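PDB 6IL9: fructuronate-tagaturonate epimerase UxaE from Cohnella laeviribosi in complex with 1 glycerol from Cohnella laeviribosi, which probably catalyses the epimerisation of fructuronate to tagaturonate and back, using a zinc ion held in a TIM-barrel fold. Local coordinates for residues Leu73-Asn76 / Arg77-Phe81. Residues are numbered along the deposited sequence; the frame is centred on the assembly and turned at random.
Sequences LVLN and RHFPF
Leu-73, Val-74 and Leu-75 accept the last i to i+4 backbone bonds of helix 69-78, from the amides of Arg-77, His-78 and Phe-79; the final one, Phe-79 N to Leu-75 O, is the shortest at 2.8 Å, and Phe-79 then leaves the helix. The segment is a worked example of how a helix terminus can meet different neighbours with different mixtures of chemistry.

On the polar flank, Arg-77 runs back along the preceding turn. A bend at chi3 (52°) turns the extended chain so that one guanidinium face covers Val-74 CA, while NH1 comes 3.9 Å from Val-74 CG2. NH1 also forms a salt bridge with Glu-53. His-78 lies alongside Val-74, both side chains pointing the same way. Its ring presents an edge to the backbone: Val-74 O lies in the ring plane, 3.1 Å from His-78 CD2, and CD2 also meets CG1 of that valine at 4.0 Å. Both ring nitrogens are engaged, ND1 with Ser-26 and NE2 with Glu-53, which should fix the ring's rotation.

The apolar flank belongs to Leu-75 and Phe-79. With CG anti to its carbonyl carbon (chi1 -59°), Phe-79 brings CD2 within 4.1 Å of Leu-75 CD2, and the ring edge faces Leu-75 O. Both residues are buried against Phe-147 of helix 135-149, whose ring meets Phe-79 edge-to-face. Cutting Phe-79 back to an alanine is likely to leave a gap beside Leu-75 CD2 and deprive Phe-147 of its edge-to-face partner.

The chemistry thus differs by neighbour: helix 49-53 is met both by polar bonds, at Glu-53, and by apolar packing on Leu-50, Ser-26 adds a hydrogen bond from the antiparallel sheet, and the contacts with helix 135-149 are apolar and aromatic.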
loop_
_atom_site.group_PDB
_atom_site.type_symbol
_atom_site.label_atom_id
_atom_site.label_comp_id
_atom_site.label_asym_id
_atom_site.label_seq_id
_atom_site.Cartn_x
_atom_site.Cartn_y
_atom_site.Cartn_z
ATOM N N LEU A 73 14.708 13.968 8.679
ATOM C CA LEU A 73 15.571 14.430 7.597
ATOM C C LEU A 73 17.029 14.416 8.029
ATOM O O LEU A 73 17.918 14.095 7.234
ATOM C CB LEU A 73 15.143 15.825 7.144
ATOM C CG LEU A 73 13.695 15.935 6.658
ATOM C CD1 LEU A 73 13.326 17.367 6.312
ATOM C CD2 LEU A 73 13.486 15.031 5.454
ATOM N N VAL A 74 17.292 14.728 9.299
ATOM C CA VAL A 74 18.649 14.615 9.827
ATOM C C VAL A 74 19.122 13.165 9.779
ATOM O O VAL A 74 20.245 12.870 9.347
ATOM C CB VAL A 74 18.711 15.185 11.254
ATOM C CG1 VAL A 74 20.116 15.046 11.807
ATOM C CG2 VAL A 74 18.239 16.628 11.258
ATOM N N LEU A 75 18.268 12.228 10.204
ATOM C CA LEU A 75 18.656 10.822 10.133
ATOM C C LEU A 75 18.900 10.396 8.687
ATOM O O LEU A 75 19.825 9.625 8.408
ATOM C CB LEU A 75 17.585 9.934 10.776
ATOM C CG LEU A 75 17.392 9.982 12.292
ATOM C CD1 LEU A 75 16.477 8.837 12.725
ATOM C CD2 LEU A 75 18.713 9.902 13.024
ATOM N N ASN A 76 18.082 10.899 7.754
ATOM C CA ASN A 76 18.273 10.586 6.341
ATOM C C ASN A 76 19.668 10.982 5.872
ATOM O O ASN A 76 20.293 10.264 5.082
ATOM C CB ASN A 76 17.231 11.310 5.488
ATOM C CG ASN A 76 15.866 10.625 5.473
ATOM O OD1 ASN A 76 14.907 11.207 4.974
ATOM N ND2 ASN A 76 15.772 9.408 6.006
ATOM N N ARG A 77 20.167 12.132 6.340
ATOM C CA ARG A 77 21.469 12.607 5.882
ATOM C C ARG A 77 22.606 11.732 6.393
ATOM O O ARG A 77 23.586 11.499 5.675
ATOM C CB ARG A 77 21.680 14.059 6.308
ATOM C CG ARG A 77 23.100 14.574 6.030
ATOM C CD ARG A 77 23.200 16.093 6.127
ATOM N NE ARG A 77 22.666 16.615 7.386
ATOM C CZ ARG A 77 21.447 17.130 7.526
ATOM N NH1 ARG A 77 21.043 17.580 8.713
ATOM N NH2 ARG A 77 20.629 17.191 6.482
ATOM N N HIS A 78 22.498 11.230 7.623
ATOM C CA HIS A 78 23.586 10.484 8.237
ATOM C C HIS A 78 23.444 8.973 8.105
ATOM O O HIS A 78 24.428 8.253 8.304
ATOM C CB HIS A 78 23.703 10.859 9.720
ATOM C CG HIS A 78 24.035 12.303 9.948
ATOM N ND1 HIS A 78 25.316 12.739 10.213
ATOM C CD2 HIS A 78 23.256 13.411 9.935
ATOM C CE1 HIS A 78 25.311 14.052 10.357
ATOM N NE2 HIS A 78 24.074 14.485 10.196
ATOM N N PHE A 79 22.256 8.474 7.777
ATOM C CA PHE A 79 22.004 7.038 7.693
ATOM C C PHE A 79 21.238 6.764 6.407
ATOM O O PHE A 79 19.998 6.780 6.387
ATOM C CB PHE A 79 21.246 6.546 8.923
ATOM C CG PHE A 79 21.969 6.804 10.211
ATOM C CD1 PHE A 79 23.030 6.001 10.590
ATOM C CD2 PHE A 79 21.599 7.863 11.032
ATOM C CE1 PHE A 79 23.703 6.234 11.777
ATOM C CE2 PHE A 79 22.272 8.104 12.223
ATOM C CZ PHE A 79 23.327 7.285 12.592
ATOM N N PRO A 80 21.948 6.514 5.306
ATOM C CA PRO A 80 21.263 6.325 4.019
ATOM C C PRO A 80 20.236 5.199 4.011
ATOM O O PRO A 80 19.280 5.270 3.229
ATOM C CB PRO A 80 22.426 6.044 3.054
ATOM C CG PRO A 80 23.588 6.783 3.679
ATOM C CD PRO A 80 23.414 6.597 5.155
ATOM N N PHE A 81 20.388 4.166 4.848
ATOM C CA PHE A 81 19.396 3.092 4.829
ATOM C C PHE A 81 18.014 3.558 5.286
ATOM O O PHE A 81 17.036 2.834 5.064
ATOM C CB PHE A 81 19.859 1.898 5.676
ATOM C CG PHE A 81 19.751 2.116 7.162
ATOM C CD1 PHE A 81 18.612 1.720 7.861
ATOM C CD2 PHE A 81 20.791 2.702 7.865
ATOM C CE1 PHE A 81 18.510 1.916 9.225
ATOM C CE2 PHE A 81 20.696 2.910 9.235
ATOM C CZ PHE A 81 19.557 2.514 9.919
#